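PDB 4Q7O: immunity protein from Neisseria meningitidis, which protects the cell that makes it against a toxin of contact-dependent growth inhibition (CDI). Local coordinates for the interface of chains A and B. Residues are numbered along the deposited sequence; one frame, centred on the assembly and turned at random. Chains: chain A/B, Immunity protein.

Contact 1: the interface of chains A and B. Residues chain A 26, 30, 91-92, 98; chain B 13, 22, 25-26, 98.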
loop_
_atom_site.group_PDB
_atom_site.type_symbol
_atom_site.label_atom_id
_atom_site.label_comp_id
_atom_site.label_asym_id
_atom_site.label_seq_id
_atom_site.Cartn_x
_atom_site.Cartn_y
_atom_site.Cartn_z
ATOM N N ILE A 26 -1.915 4.428 1.908
ATOM C CA ILE A 26 -1.273 3.877 0.717
ATOM C C ILE A 26 -1.619 4.733 -0.504
ATOM O O ILE A 26 -0.749 5.043 -1.331
ATOM C CB ILE A 26 -1.666 2.413 0.487
ATOM C CG1 ILE A 26 -1.159 1.557 1.648
ATOM C CG2 ILE A 26 -1.108 1.906 -0.847
ATOM C CD1 ILE A 26 -1.831 0.215 1.734
ATOM N N THR A 30 1.245 6.765 -2.535
ATOM C CA THR A 30 1.396 6.389 -3.937
ATOM C C THR A 30 1.405 7.620 -4.839
ATOM O O THR A 30 2.299 7.793 -5.664
ATOM C CB THR A 30 0.255 5.452 -4.387
ATOM O OG1 THR A 30 0.327 4.218 -3.660
ATOM C CG2 THR A 30 0.344 5.159 -5.874
ATOM N N VAL A 91 -6.222 0.727 -4.315
ATOM C CA VAL A 91 -4.811 0.847 -4.628
ATOM C C VAL A 91 -4.330 -0.466 -5.231
ATOM O O VAL A 91 -4.977 -1.501 -5.079
ATOM C CB VAL A 91 -3.979 1.242 -3.392
ATOM C CG1 VAL A 91 -4.348 2.643 -2.939
ATOM C CG2 VAL A 91 -4.162 0.226 -2.269
ATOM N N GLY A 92 -3.212 -0.424 -5.944
ATOM C CA GLY A 92 -2.790 -1.575 -6.725
ATOM C C GLY A 92 -3.460 -1.578 -8.095
ATOM O O GLY A 92 -3.940 -0.540 -8.554
ATOM N N GLU A 98 -6.532 -3.618 -3.915
ATOM C CA GLU A 98 -6.774 -3.517 -2.488
ATOM C C GLU A 98 -7.809 -2.407 -2.308
ATOM O O GLU A 98 -7.610 -1.290 -2.782
ATOM C CB GLU A 98 -5.465 -3.203 -1.766
ATOM C CG GLU A 98 -5.629 -3.046 -0.283
ATOM C CD GLU A 98 -4.306 -2.947 0.458
ATOM O OE1 GLU A 98 -3.234 -3.022 -0.181
ATOM O OE2 GLU A 98 -4.341 -2.795 1.691
ATOM N N ASN B 13 1.204 -3.271 8.126
ATOM C CA ASN B 13 0.804 -2.014 7.515
ATOM C C ASN B 13 1.341 -0.821 8.274
ATOM O O ASN B 13 1.796 0.142 7.673
ATOM C CB ASN B 13 -0.726 -1.910 7.409
ATOM C CG ASN B 13 -1.266 -2.517 6.134
ATOM O OD1 ASN B 13 -1.106 -1.950 5.046
ATOM N ND2 ASN B 13 -1.941 -3.652 6.259
ATOM N N PHE B 22 4.893 1.475 0.973
ATOM C CA PHE B 22 3.530 1.064 0.673
ATOM C C PHE B 22 3.456 -0.107 -0.311
ATOM O O PHE B 22 2.483 -0.856 -0.303
ATOM C CB PHE B 22 2.713 2.254 0.162
ATOM C CG PHE B 22 3.342 2.956 -1.010
ATOM C CD1 PHE B 22 3.073 2.544 -2.310
ATOM C CD2 PHE B 22 4.206 4.025 -0.810
ATOM C CE1 PHE B 22 3.645 3.189 -3.397
ATOM C CE2 PHE B 22 4.792 4.673 -1.889
ATOM C CZ PHE B 22 4.514 4.253 -3.190
ATOM N N SER B 25 3.018 -3.173 1.746
ATOM C CA SER B 25 1.641 -3.245 2.237
ATOM C C SER B 25 0.739 -3.882 1.178
ATOM O O SER B 25 -0.050 -4.793 1.461
ATOM C CB SER B 25 1.103 -1.837 2.557
ATOM O OG SER B 25 2.112 -0.953 3.034
ATOM N N ILE B 26 0.863 -3.399 -0.053
ATOM C CA ILE B 26 0.025 -3.880 -1.146
ATOM C C ILE B 26 0.367 -5.319 -1.497
ATOM O O ILE B 26 -0.519 -6.136 -1.741
ATOM C CB ILE B 26 0.194 -2.990 -2.395
ATOM C CG1 ILE B 26 -0.274 -1.564 -2.098
ATOM C CG2 ILE B 26 -0.569 -3.556 -3.594
ATOM C CD1 ILE B 26 0.076 -0.593 -3.208
ATOM N N GLU B 98 4.361 -0.961 -9.799
ATOM C CA GLU B 98 4.795 -0.124 -8.687
ATOM C C GLU B 98 5.939 -0.863 -8.004
ATOM O O GLU B 98 5.762 -1.982 -7.524
ATOM C CB GLU B 98 3.642 0.087 -7.715
ATOM C CG GLU B 98 2.372 0.576 -8.379
ATOM C CD GLU B 98 1.247 0.742 -7.379
ATOM O OE1 GLU B 98 1.476 1.412 -6.345
ATOM O OE2 GLU B 98 0.148 0.189 -7.611
HETATM O O HOH W 1 -0.554 1.991 -4.950
HETATM O O HOH W 2 -2.211 -3.537 2.992
#
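A:Ile26 and B:Ile26 meet branch to branch where the two copies of helix 22-34 face each other. The CG2 methyl of A:Ile26 lies 3.6 Å from CD1 of B:Ile26, and the two side chains cross obliquely. In A:Ile26 the CG2 branch stands anti to the backbone N, with CG1 at chi1 -64°. This sends the two branches to different neighbours. CG2 goes to B:Ile26 and to CB of B:Phe22, while CD1 packs 3.7 Å from CB of B:Ser25. These two isoleucines bury the most surface in the patch.

Beside them A:Thr30 sits over one face of the B:Phe22 ring, its backbone N above the ring centre. A chi1 of 54°, with CG between the backbone N and the carbonyl carbon, puts the ring there. OG1 of A:Thr30 lies 3.5 Å from ring atom CE1 of B:Phe22. The same hydroxyl hydrogen-bonds to A:Ile26 O at 2.7 Å, approaching from above the carbonyl plane.

The polar margins are looser and are joined by water. Water 1 lies between OG1 of A:Thr30 and OE1 of B:Glu98. The other oxygen of that carboxylate, OE2 of B:Glu98, lies 3.5 Å from CA of A:Gly92. At the other margin, water 2 is 2.6 Å from the carboxylate OE2 of A:Glu98. It also binds B:Asn13 OD1 and the backbone O of B:Ser25. No direct polar bond crosses this patch. OE1 of A:Glu98 rests 3.5 Å from CA of B:Ile26.

The apolar centre lies between the paired helices 22-34. Its margins are supplied by the start of strand 98-103 in both chains, the loop after strand 86-91 in chain A and helix 10-18 in chain B.

Contact 2: the interface of chains A and B. Residues chain A 13, 17, 22, 25-26, 29; chain B 14, 17-18, 20.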
loop_
_atom_site.group_PDB
_atom_site.type_symbol
_atom_site.label_atom_id
_atom_site.label_comp_id
_atom_site.label_asym_id
_atom_site.label_seq_id
_atom_site.Cartn_x
_atom_site.Cartn_y
_atom_site.Cartn_z
ATOM N N ASN A 13 -0.994 9.671 8.341
ATOM C CA ASN A 13 -0.614 8.301 8.678
ATOM C C ASN A 13 -0.991 7.912 10.102
ATOM O O ASN A 13 -1.440 6.797 10.338
ATOM C CB ASN A 13 0.877 8.049 8.421
ATOM C CG ASN A 13 1.210 7.987 6.945
ATOM O OD1 ASN A 13 0.320 7.915 6.106
ATOM N ND2 ASN A 13 2.500 8.015 6.623
ATOM N N ILE A 17 -3.773 4.894 10.281
ATOM C CA ILE A 17 -3.297 3.686 10.948
ATOM C C ILE A 17 -4.120 3.413 12.213
ATOM O O ILE A 17 -4.555 2.280 12.464
ATOM C CB ILE A 17 -1.792 3.776 11.264
ATOM C CG1 ILE A 17 -0.986 3.710 9.959
ATOM C CG2 ILE A 17 -1.372 2.667 12.214
ATOM C CD1 ILE A 17 0.487 3.986 10.143
ATOM N N PHE A 22 -5.772 1.588 6.233
ATOM C CA PHE A 22 -4.464 1.606 5.603
ATOM C C PHE A 22 -4.488 2.054 4.151
ATOM O O PHE A 22 -3.565 2.736 3.692
ATOM C CB PHE A 22 -3.816 0.235 5.751
ATOM C CG PHE A 22 -3.828 -0.269 7.161
ATOM C CD1 PHE A 22 -3.196 0.444 8.164
ATOM C CD2 PHE A 22 -4.472 -1.447 7.490
ATOM C CE1 PHE A 22 -3.207 -0.008 9.470
ATOM C CE2 PHE A 22 -4.488 -1.905 8.794
ATOM C CZ PHE A 22 -3.853 -1.181 9.785
ATOM N N SER A 25 -3.772 5.835 3.529
ATOM C CA SER A 25 -2.362 6.207 3.513
ATOM C C SER A 25 -1.621 5.662 2.302
ATOM O O SER A 25 -0.791 6.354 1.723
ATOM C CB SER A 25 -1.666 5.777 4.794
ATOM O OG SER A 25 -1.945 6.719 5.819
ATOM N N ILE A 26 -1.915 4.428 1.908
ATOM C CA ILE A 26 -1.273 3.877 0.717
ATOM C C ILE A 26 -1.619 4.733 -0.504
ATOM O O ILE A 26 -0.749 5.043 -1.331
ATOM C CB ILE A 26 -1.666 2.413 0.487
ATOM C CG1 ILE A 26 -1.159 1.557 1.648
ATOM C CG2 ILE A 26 -1.108 1.906 -0.847
ATOM C CD1 ILE A 26 -1.831 0.215 1.734
ATOM N N GLU A 29 0.382 8.090 -0.253
ATOM C CA GLU A 29 1.812 7.843 -0.440
ATOM C C GLU A 29 2.139 7.513 -1.896
ATOM O O GLU A 29 3.169 7.938 -2.425
ATOM C CB GLU A 29 2.316 6.732 0.494
ATOM C CG GLU A 29 2.444 7.169 1.960
ATOM C CD GLU A 29 3.079 6.130 2.882
ATOM O OE1 GLU A 29 3.247 4.957 2.477
ATOM O OE2 GLU A 29 3.400 6.503 4.035
ATOM N N LYS B 14 1.269 -0.867 9.599
ATOM C CA LYS B 14 1.776 0.246 10.398
ATOM C C LYS B 14 3.247 0.517 10.072
ATOM O O LYS B 14 3.634 1.648 9.765
ATOM C CB LYS B 14 1.588 -0.044 11.884
ATOM C CG LYS B 14 2.192 0.989 12.810
ATOM C CD LYS B 14 1.783 0.716 14.254
ATOM C CE LYS B 14 2.425 1.698 15.215
ATOM N NZ LYS B 14 1.988 1.459 16.624
ATOM N N ILE B 17 3.829 1.447 6.095
ATOM C CA ILE B 17 3.327 2.781 5.790
ATOM C C ILE B 17 4.199 3.853 6.436
ATOM O O ILE B 17 4.558 4.844 5.796
ATOM C CB ILE B 17 1.842 2.936 6.201
ATOM C CG1 ILE B 17 0.965 2.089 5.277
ATOM C CG2 ILE B 17 1.404 4.402 6.177
ATOM C CD1 ILE B 17 -0.447 1.918 5.786
ATOM N N ASN B 18 4.573 3.655 7.693
ATOM C CA ASN B 18 5.423 4.637 8.356
ATOM C C ASN B 18 6.818 4.742 7.741
ATOM O O ASN B 18 7.484 5.765 7.882
ATOM C CB ASN B 18 5.489 4.379 9.863
ATOM C CG ASN B 18 4.240 4.845 10.579
ATOM O OD1 ASN B 18 3.563 5.777 10.128
ATOM N ND2 ASN B 18 3.923 4.204 11.695
ATOM N N ASN B 20 7.211 4.501 4.440
ATOM C CA ASN B 20 6.965 4.897 3.047
ATOM C C ASN B 20 7.170 3.714 2.094
ATOM O O ASN B 20 7.468 3.885 0.916
ATOM C CB ASN B 20 7.838 6.097 2.647
ATOM C CG ASN B 20 7.225 6.943 1.545
ATOM O OD1 ASN B 20 6.024 6.871 1.265
ATOM N ND2 ASN B 20 8.057 7.770 0.917
HETATM O O HOH W 3 5.288 8.663 -0.658
HETATM O O HOH W 4 4.315 8.268 8.866
#
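B:Ile17 pushes into a groove on chain A lined by A:Asn13, A:Phe22, A:Ser25 and A:Glu29. This is a helix-to-helix contact between two copies of a CDI immunity protein, made largely by helices 10-18 and 22-34. B:Ile17 buries 82 Å², the most in the patch. Its CG2 methyl, anti to the backbone N, reaches CB of A:Ser25 at 3.6 Å and the carboxamide of A:Asn13. The other branch, with CG1 at chi1 -70°, carries CD1 to CB of A:Phe22 at 3.8 Å.

A:Ile17 is the next most buried. Its CD1 tip touches the carboxamide of B:Asn18, 3.6 Å from OD1. Its CG2 lies against CB and CG of B:Lys14, whose extended chain crosses it at about a right angle.

OE2 of A:Glu29 lies 2.7 Å from the backbone O of B:Ile17. Two acceptors this close would repel unless the carboxylate carries a proton, which the structure cannot show, so the pair is doubtful as a bond. A:Glu29 and B:Asn20 pass in opposite directions, OD1 of B:Asn20 3.4 Å from CD of A:Glu29, their flat groups turned 77° apart.

Hydrogen bonds within chain A tie the groove wall together. The hydroxyl OG of A:Ser25 donates to OD1 of A:Asn13 at 2.6 Å, tilted from the carbonyl plane. The amide ND2 of A:Asn13 donates to OE2 of A:Glu29 at 3.1 Å, on the anti side but tilted out of the carboxylate plane. Together they fix the turn of the A:Asn13 carboxamide beside B:Ile17. That ND2 points almost straight at water 4 (172° at the hydrogen), which in turn reaches B:Asn18 OD1. Water 3 links the backbone O of A:Glu29 to OD1 of B:Asn20.

The C-alpha centres of contact 1 and contact 2 are about 9 Å apart, and both include A:Ile26. They are adjoining parts of one surface between two copies of the protein. Helix 22-34 of chain A serves both. Chain B uses mainly its own helix 22-34 and strand 98-103 in contact 1, then helix 10-18 and the following loop in contact 2. The whole interface is not an exact two-fold, so equivalent residues can have different surroundings in the two chains. The pairing belongs to the deposited assembly and may not be the biological one.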